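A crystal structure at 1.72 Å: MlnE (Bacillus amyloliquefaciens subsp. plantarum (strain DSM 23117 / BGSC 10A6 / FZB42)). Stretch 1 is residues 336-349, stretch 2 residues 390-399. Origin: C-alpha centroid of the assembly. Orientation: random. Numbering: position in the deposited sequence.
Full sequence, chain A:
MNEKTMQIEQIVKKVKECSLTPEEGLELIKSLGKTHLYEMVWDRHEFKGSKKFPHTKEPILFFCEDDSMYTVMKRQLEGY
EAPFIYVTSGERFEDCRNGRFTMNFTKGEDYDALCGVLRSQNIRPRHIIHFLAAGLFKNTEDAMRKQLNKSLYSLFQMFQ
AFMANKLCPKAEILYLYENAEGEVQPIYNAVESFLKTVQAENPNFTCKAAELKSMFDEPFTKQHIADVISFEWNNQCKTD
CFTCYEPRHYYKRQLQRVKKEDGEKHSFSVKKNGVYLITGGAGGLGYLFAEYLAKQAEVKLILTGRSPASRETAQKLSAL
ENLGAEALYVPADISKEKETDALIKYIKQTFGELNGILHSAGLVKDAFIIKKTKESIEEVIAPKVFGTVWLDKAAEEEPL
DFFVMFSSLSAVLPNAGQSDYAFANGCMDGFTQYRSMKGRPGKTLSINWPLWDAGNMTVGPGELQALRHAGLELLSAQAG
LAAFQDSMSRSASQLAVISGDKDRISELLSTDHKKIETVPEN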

ATOM      1  N   LYS A 336       2.641  17.285  -5.519  1.00 30.10           N
ATOM      2  CA  LYS A 336       2.036  18.280  -6.423  1.00 29.85           C
ATOM      3  C   LYS A 336       2.559  18.033  -7.828  1.00 30.95           C
ATOM      4  O   LYS A 336       3.737  18.209  -8.090  1.00 30.44           O
ATOM      5  N   GLU A 337       1.658  17.659  -8.720  1.00 32.28           N
ATOM      6  CA  GLU A 337       1.985  17.175 -10.023  1.00 31.80           C
ATOM      7  C   GLU A 337       2.938  18.142 -10.746  1.00 33.08           C
ATOM      8  O   GLU A 337       3.969  17.714 -11.305  1.00 33.12           O
ATOM      9  N   LYS A 338       2.629  19.429 -10.697  1.00 33.89           N
ATOM     10  CA  LYS A 338       3.460  20.415 -11.443  1.00 38.08           C
ATOM     11  C   LYS A 338       4.803  20.654 -10.843  1.00 36.32           C
ATOM     12  O   LYS A 338       5.751  20.997 -11.562  1.00 38.50           O
ATOM     13  N   GLU A 339       4.917  20.482  -9.531  1.00 31.88           N
ATOM     14  CA  GLU A 339       6.217  20.635  -8.896  1.00 33.47           C
ATOM     15  C   GLU A 339       7.111  19.473  -9.270  1.00 34.37           C
ATOM     16  O   GLU A 339       8.304  19.649  -9.537  1.00 32.21           O
ATOM     17  N   THR A 340       6.531  18.273  -9.304  1.00 31.94           N
ATOM     18  CA  THR A 340       7.281  17.087  -9.645  1.00 31.01           C
ATOM     19  C   THR A 340       7.705  17.156 -11.118  1.00 32.29           C
ATOM     20  O   THR A 340       8.825  16.770 -11.471  1.00 31.36           O
ATOM     21  N   ASP A 341       6.822  17.645 -11.974  1.00 32.62           N
ATOM     22  CA  ASP A 341       7.165  17.811 -13.365  1.00 34.45           C
ATOM     23  C   ASP A 341       8.332  18.809 -13.527  1.00 35.88           C
ATOM     24  O   ASP A 341       9.317  18.525 -14.243  1.00 35.52           O
ATOM     25  N   ALA A 342       8.218  19.954 -12.861  1.00 36.16           N
ATOM     26  CA  ALA A 342       9.274  20.974 -12.859  1.00 35.59           C
ATOM     27  C   ALA A 342      10.555  20.401 -12.362  1.00 37.30           C
ATOM     28  O   ALA A 342      11.599  20.729 -12.874  1.00 35.92           O
ATOM     29  N   LEU A 343      10.500  19.532 -11.341  1.00 35.90           N
ATOM     30  CA  LEU A 343      11.676  18.909 -10.781  1.00 32.38           C
ATOM     31  C   LEU A 343      12.436  18.025 -11.827  1.00 35.92           C
ATOM     32  O   LEU A 343      13.662  18.123 -11.981  1.00 33.88           O
ATOM     33  N   ILE A 344      11.715  17.140 -12.513  1.00 34.03           N
ATOM     34  CA  ILE A 344      12.331  16.250 -13.505  1.00 33.10           C
ATOM     35  C   ILE A 344      12.893  17.098 -14.674  1.00 33.13           C
ATOM     36  O   ILE A 344      14.041  16.887 -15.092  1.00 35.77           O
ATOM     37  N   LYS A 345      12.144  18.081 -15.117  1.00 36.40           N
ATOM     38  CA  LYS A 345      12.639  19.028 -16.141  1.00 42.21           C
ATOM     39  C   LYS A 345      13.947  19.716 -15.770  1.00 41.93           C
ATOM     40  O   LYS A 345      14.859  19.827 -16.601  1.00 41.71           O
ATOM     41  N   TYR A 346      14.062  20.122 -14.519  1.00 34.70           N
ATOM     42  CA  TYR A 346      15.250  20.795 -14.045  1.00 34.81           C
ATOM     43  C   TYR A 346      16.415  19.857 -13.993  1.00 39.83           C
ATOM     44  O   TYR A 346      17.564  20.261 -14.299  1.00 36.22           O
ATOM     45  N   ILE A 347      16.155  18.602 -13.615  1.00 36.65           N
ATOM     46  CA  ILE A 347      17.211  17.621 -13.562  1.00 35.85           C
ATOM     47  C   ILE A 347      17.687  17.355 -15.008  1.00 36.69           C
ATOM     48  O   ILE A 347      18.909  17.247 -15.260  1.00 37.40           O
ATOM     49  N   LYS A 348      16.741  17.264 -15.941  1.00 40.00           N
ATOM     50  CA  LYS A 348      17.108  16.990 -17.353  1.00 48.26           C
ATOM     51  C   LYS A 348      17.957  18.117 -17.944  1.00 49.94           C
ATOM     52  O   LYS A 348      19.018  17.864 -18.516  1.00 48.56           O
ATOM     53  N   GLN A 349      17.465  19.337 -17.799  1.00 49.56           N
ATOM     54  CA  GLN A 349      18.182  20.549 -18.207  1.00 53.96           C
ATOM     55  C   GLN A 349      19.517  20.710 -17.505  1.00 52.10           C
ATOM     56  O   GLN A 349      20.480  21.098 -18.117  1.00 50.97           O
ATOM     57  N   TRP A 390       3.128  10.831  -9.630  1.00 28.53           N
ATOM     58  CA  TRP A 390       3.678  11.982 -10.322  1.00 27.24           C
ATOM     59  C   TRP A 390       5.111  11.795 -10.734  1.00 27.55           C
ATOM     60  O   TRP A 390       5.538  12.281 -11.831  1.00 29.22           O
ATOM     61  N   LEU A 391       5.875  11.057  -9.916  1.00 27.79           N
ATOM     62  CA  LEU A 391       7.281  10.781 -10.235  1.00 28.40           C
ATOM     63  C   LEU A 391       7.366   9.853 -11.442  1.00 29.44           C
ATOM     64  O   LEU A 391       8.140  10.064 -12.342  1.00 29.09           O
ATOM     65  N   ASP A 392       6.552   8.820 -11.465  1.00 28.90           N
ATOM     66  CA  ASP A 392       6.505   7.947 -12.626  1.00 28.75           C
ATOM     67  C   ASP A 392       6.078   8.738 -13.880  1.00 29.88           C
ATOM     68  O   ASP A 392       6.654   8.553 -14.950  1.00 31.90           O
ATOM     69  N   LYS A 393       5.059   9.566 -13.732  1.00 29.35           N
ATOM     70  CA  LYS A 393       4.470  10.309 -14.824  1.00 29.65           C
ATOM     71  C   LYS A 393       5.472  11.316 -15.393  1.00 33.68           C
ATOM     72  O   LYS A 393       5.753  11.282 -16.571  1.00 32.25           O
ATOM     73  N   ALA A 394       6.066  12.138 -14.533  1.00 31.43           N
ATOM     74  CA  ALA A 394       7.078  13.106 -15.001  1.00 32.07           C
ATOM     75  C   ALA A 394       8.300  12.448 -15.615  1.00 33.87           C
ATOM     76  O   ALA A 394       8.943  13.046 -16.446  1.00 31.07           O
ATOM     77  N   ALA A 395       8.659  11.244 -15.159  1.00 28.28           N
ATOM     78  CA  ALA A 395       9.882  10.596 -15.607  1.00 30.26           C
ATOM     79  C   ALA A 395       9.636   9.525 -16.663  1.00 33.70           C
ATOM     80  O   ALA A 395      10.532   8.714 -16.942  1.00 32.42           O
ATOM     81  N   GLU A 396       8.427   9.526 -17.224  1.00 30.63           N
ATOM     82  CA  GLU A 396       7.997   8.511 -18.174  1.00 37.25           C
ATOM     83  C   GLU A 396       9.013   8.249 -19.302  1.00 38.02           C
ATOM     84  O   GLU A 396       9.307   7.105 -19.608  1.00 37.04           O
ATOM     85  N   GLU A 397       9.528   9.334 -19.892  1.00 38.21           N
ATOM     86  CA  GLU A 397      10.474   9.253 -21.020  1.00 42.00           C
ATOM     87  C   GLU A 397      11.959   9.138 -20.583  1.00 42.18           C
ATOM     88  O   GLU A 397      12.836   9.103 -21.432  1.00 40.23           O
ATOM     89  N   GLU A 398      12.277   9.109 -19.289  1.00 35.53           N
ATOM     90  CA  GLU A 398      13.659   9.059 -18.872  1.00 35.14           C
ATOM     91  C   GLU A 398      14.190   7.635 -18.873  1.00 37.68           C
ATOM     92  O   GLU A 398      13.440   6.660 -18.615  1.00 36.21           O
ATOM     93  N   PRO A 399      15.486   7.485 -19.206  1.00 42.25           N
ATOM     94  CA  PRO A 399      16.097   6.153 -19.318  1.00 45.07           C
ATOM     95  C   PRO A 399      16.458   5.628 -17.902  1.00 44.32           C
ATOM     96  O   PRO A 399      17.656   5.540 -17.526  1.00 39.69           O
TER

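The helix of stretch 1 packs against the end of the helix in stretch 2 at 45°, with an axial separation of 8.9 Å, and the contact begins at Lys336, the N-cap position. The CA-to-CB bond of Lys336 points away from stretch 2. Glu337, extended in a tt rotamer, lies over one face of the Trp390 indole (chi1 m): its CB sits 3.6 Å from the centroid of the five-membered ring in a CH-pi contact. From there the side chain reaches past the indole, and its OE2 accepts a hydrogen bond from Lys393 NZ at 2.9 Å, a salt bridge made with Lys393 in an all-t conformation. Water 1 donates to Glu337 O (3.1 Å) and Trp390 O (3.0 Å), bridging the two backbones.

One turn on, Thr340 (m) points toward stretch 2, and its CG2 rests 3.5 Å from Trp390 O and 4.0 Å from Leu391 CD2. The CA atoms of Asp341 and Ala394 are 5.0 Å apart, and Ala394 CB lies 3.9 Å from Asp341 CA. Asp341 (t) binds Lys345 NZ through OD2 at 2.7 Å, while water 2 donates to its OD1 and to Ala394 O. Ile344 (mm) points inward, bringing CG1 within 3.4 Å of Ala394 CB; its CG2 lies 4.3 Å from Glu398 CG. Finally, Lys348 CE approaches Glu398 OE2 at 3.0 Å, but Lys348 NZ remains 4.4 Å from that oxygen, beyond salt-bridge range.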

ATOM      1  CB  LYS A 336       2.394  19.718  -6.009  1.00 33.73           C
ATOM      2  CG  LYS A 336       2.158  20.142  -4.576  1.00 36.47           C
ATOM      3  CD  LYS A 336       0.760  19.885  -4.099  1.00 44.36           C
ATOM      4  CE  LYS A 336       0.543  20.476  -2.700  1.00 50.40           C
ATOM      5  NZ  LYS A 336      -0.591  19.752  -2.041  1.00 53.49           N
ATOM      6  CB  GLU A 337       0.721  16.929 -10.820  1.00 32.20           C
ATOM      7  CG  GLU A 337       1.010  16.362 -12.204  1.00 36.18           C
ATOM      8  CD  GLU A 337      -0.233  15.959 -12.984  1.00 35.60           C
ATOM      9  OE1 GLU A 337      -1.329  16.187 -12.488  1.00 35.96           O
ATOM     10  OE2 GLU A 337      -0.083  15.346 -14.074  1.00 33.99           O
ATOM     11  CB  LYS A 338       2.734  21.732 -11.609  1.00 41.61           C
ATOM     12  CG  LYS A 338       1.638  21.603 -12.644  1.00 45.71           C
ATOM     13  CD  LYS A 338       0.607  22.686 -12.455  1.00 52.76           C
ATOM     14  CE  LYS A 338      -0.257  22.823 -13.697  1.00 57.99           C
ATOM     15  NZ  LYS A 338      -1.173  23.958 -13.447  1.00 60.69           N
ATOM     16  CB  GLU A 339       6.124  20.765  -7.382  1.00 33.84           C
ATOM     17  CG  GLU A 339       5.444  22.060  -6.925  1.00 36.70           C
ATOM     18  CD  GLU A 339       5.721  22.413  -5.473  1.00 38.87           C
ATOM     19  OE1 GLU A 339       6.813  22.097  -4.904  1.00 35.61           O
ATOM     20  OE2 GLU A 339       4.802  22.983  -4.883  1.00 42.05           O
ATOM     21  CB  THR A 340       6.459  15.838  -9.331  1.00 30.28           C
ATOM     22  OG1 THR A 340       6.291  15.739  -7.913  1.00 31.56           O
ATOM     23  CG2 THR A 340       7.184  14.574  -9.788  1.00 30.21           C
ATOM     24  CB  ASP A 341       5.955  18.285 -14.150  1.00 37.85           C
ATOM     25  CG  ASP A 341       6.123  18.070 -15.679  1.00 53.21           C
ATOM     26  OD1 ASP A 341       6.730  17.042 -16.125  1.00 50.42           O
ATOM     27  OD2 ASP A 341       5.620  18.930 -16.431  1.00 55.44           O
ATOM     28  CB  ALA A 342       8.871  22.163 -11.986  1.00 38.16           C
ATOM     29  CB  LEU A 343      11.322  18.127  -9.515  1.00 34.83           C
ATOM     30  CG  LEU A 343      12.415  17.221  -8.936  1.00 32.64           C
ATOM     31  CD1 LEU A 343      13.622  17.993  -8.457  1.00 34.93           C
ATOM     32  CD2 LEU A 343      11.884  16.256  -7.866  1.00 38.10           C
ATOM     33  CB  ILE A 344      11.351  15.177 -14.023  1.00 34.78           C
ATOM     34  CG1 ILE A 344      10.809  14.284 -12.869  1.00 37.48           C
ATOM     35  CG2 ILE A 344      11.978  14.374 -15.136  1.00 35.34           C
ATOM     36  CD1 ILE A 344      11.777  13.710 -11.893  1.00 36.19           C
ATOM     37  CB  LYS A 345      11.573  20.055 -16.455  1.00 41.86           C
ATOM     38  CG  LYS A 345      10.553  19.468 -17.388  1.00 48.02           C
ATOM     39  CD  LYS A 345       9.291  20.294 -17.487  1.00 50.39           C
ATOM     40  CE  LYS A 345       8.444  19.630 -18.555  1.00 53.82           C
ATOM     41  NZ  LYS A 345       7.032  20.049 -18.473  1.00 52.91           N
ATOM     42  CB  TYR A 346      14.986  21.438 -12.711  1.00 38.31           C
ATOM     43  CG  TYR A 346      16.212  21.961 -12.004  1.00 39.94           C
ATOM     44  CD1 TYR A 346      16.722  23.216 -12.303  1.00 42.38           C
ATOM     45  CD2 TYR A 346      16.880  21.187 -11.050  1.00 41.28           C
ATOM     46  CE1 TYR A 346      17.855  23.695 -11.652  1.00 43.37           C
ATOM     47  CE2 TYR A 346      18.014  21.659 -10.394  1.00 43.53           C
ATOM     48  CZ  TYR A 346      18.490  22.923 -10.711  1.00 48.03           C
ATOM     49  OH  TYR A 346      19.610  23.422 -10.095  1.00 54.99           O
ATOM     50  CB  ILE A 347      16.754  16.314 -12.915  1.00 34.00           C
ATOM     51  CG1 ILE A 347      16.540  16.500 -11.439  1.00 36.23           C
ATOM     52  CG2 ILE A 347      17.766  15.227 -13.146  1.00 32.78           C
ATOM     53  CD1 ILE A 347      15.941  15.289 -10.771  1.00 37.86           C
ATOM     54  CB  LYS A 348      15.881  16.770 -18.258  1.00 52.10           C
ATOM     55  CG  LYS A 348      16.245  15.945 -19.508  1.00 65.46           C
ATOM     56  CD  LYS A 348      15.189  15.862 -20.621  1.00 74.47           C
ATOM     57  CE  LYS A 348      13.760  15.685 -20.124  1.00 73.54           C
ATOM     58  NZ  LYS A 348      12.987  16.970 -20.062  1.00 75.88           N
ATOM     59  CB  GLN A 349      17.307  21.784 -17.963  1.00 58.70           C
ATOM     60  CG  GLN A 349      18.050  23.111 -17.902  1.00 68.11           C
ATOM     61  CD  GLN A 349      17.331  24.226 -18.642  1.00 77.01           C
ATOM     62  OE1 GLN A 349      16.927  25.224 -18.045  1.00 75.16           O
ATOM     63  NE2 GLN A 349      17.165  24.054 -19.959  1.00 83.23           N
ATOM     64  CB  TRP A 390       3.531  13.232  -9.488  1.00 27.74           C
ATOM     65  CG  TRP A 390       2.142  13.607  -9.074  1.00 26.91           C
ATOM     66  CD1 TRP A 390       1.839  14.317  -7.965  1.00 29.18           C
ATOM     67  CD2 TRP A 390       0.904  13.382  -9.757  1.00 27.97           C
ATOM     68  NE1 TRP A 390       0.489  14.498  -7.856  1.00 29.26           N
ATOM     69  CE2 TRP A 390      -0.115  13.992  -8.973  1.00 29.25           C
ATOM     70  CE3 TRP A 390       0.539  12.772 -10.964  1.00 30.28           C
ATOM     71  CZ2 TRP A 390      -1.491  13.967  -9.329  1.00 29.35           C
ATOM     72  CZ3 TRP A 390      -0.846  12.783 -11.336  1.00 30.60           C
ATOM     73  CH2 TRP A 390      -1.833  13.353 -10.504  1.00 32.13           C
ATOM     74  CB  LEU A 391       7.972  10.130  -9.066  1.00 29.58           C
ATOM     75  CG  LEU A 391       8.330  11.010  -7.879  1.00 28.34           C
ATOM     76  CD1 LEU A 391       8.565  10.242  -6.595  1.00 31.20           C
ATOM     77  CD2 LEU A 391       9.608  11.779  -8.262  1.00 30.75           C
ATOM     78  CB  ASP A 392       5.519   6.831 -12.420  1.00 27.85           C
ATOM     79  CG  ASP A 392       5.226   6.050 -13.717  1.00 27.82           C
ATOM     80  OD1 ASP A 392       6.079   5.227 -14.070  1.00 31.84           O
ATOM     81  OD2 ASP A 392       4.173   6.275 -14.319  1.00 28.97           O
ATOM     82  CB  LYS A 393       3.227  11.030 -14.377  1.00 31.65           C
ATOM     83  CG  LYS A 393       2.389  11.585 -15.532  1.00 32.26           C
ATOM     84  CD  LYS A 393       1.105  12.160 -14.922  1.00 34.11           C
ATOM     85  CE  LYS A 393       0.061  12.557 -15.964  1.00 33.16           C
ATOM     86  NZ  LYS A 393      -1.176  13.046 -15.356  1.00 32.63           N
ATOM     87  CB  ALA A 394       7.522  13.981 -13.856  1.00 34.63           C
ATOM     88  CB  ALA A 395      10.602   9.977 -14.433  1.00 32.38           C
ATOM     89  CB  GLU A 396       6.675   8.966 -18.808  1.00 37.86           C
ATOM     90  CG  GLU A 396       6.130   7.979 -19.790  1.00 43.52           C
ATOM     91  CD  GLU A 396       4.665   8.199 -20.100  1.00 51.75           C
ATOM     92  OE1 GLU A 396       3.977   8.990 -19.400  1.00 54.06           O
ATOM     93  OE2 GLU A 396       4.206   7.554 -21.069  1.00 65.84           O
ATOM     94  CB  GLU A 397      10.344  10.478 -21.947  1.00 41.94           C
ATOM     95  CG  GLU A 397       8.951  10.845 -22.441  1.00 48.39           C
ATOM     96  CD  GLU A 397       8.292   9.735 -23.246  1.00 63.24           C
ATOM     97  OE1 GLU A 397       9.017   8.890 -23.817  1.00 76.88           O
ATOM     98  OE2 GLU A 397       7.042   9.683 -23.306  1.00 74.60           O
ATOM     99  CB  GLU A 398      13.855   9.767 -17.523  1.00 35.64           C
ATOM    100  CG  GLU A 398      13.555  11.265 -17.586  1.00 38.92           C
ATOM    101  CD  GLU A 398      14.434  11.998 -18.607  1.00 44.54           C
ATOM    102  OE1 GLU A 398      15.656  11.805 -18.540  1.00 45.30           O
ATOM    103  OE2 GLU A 398      13.898  12.720 -19.474  1.00 52.22           O
ATOM    104  CB  PRO A 399      17.365   6.440 -20.158  1.00 42.44           C
ATOM    105  CG  PRO A 399      17.786   7.835 -19.647  1.00 43.78           C
ATOM    106  CD  PRO A 399      16.473   8.568 -19.481  1.00 43.24           C
TER
HETATM  107  O   HOH W   1       4.314  14.886 -12.479  1.00 39.19           O
HETATM  108  O   HOH W   2       8.885  15.880 -16.992  1.00 49.46           O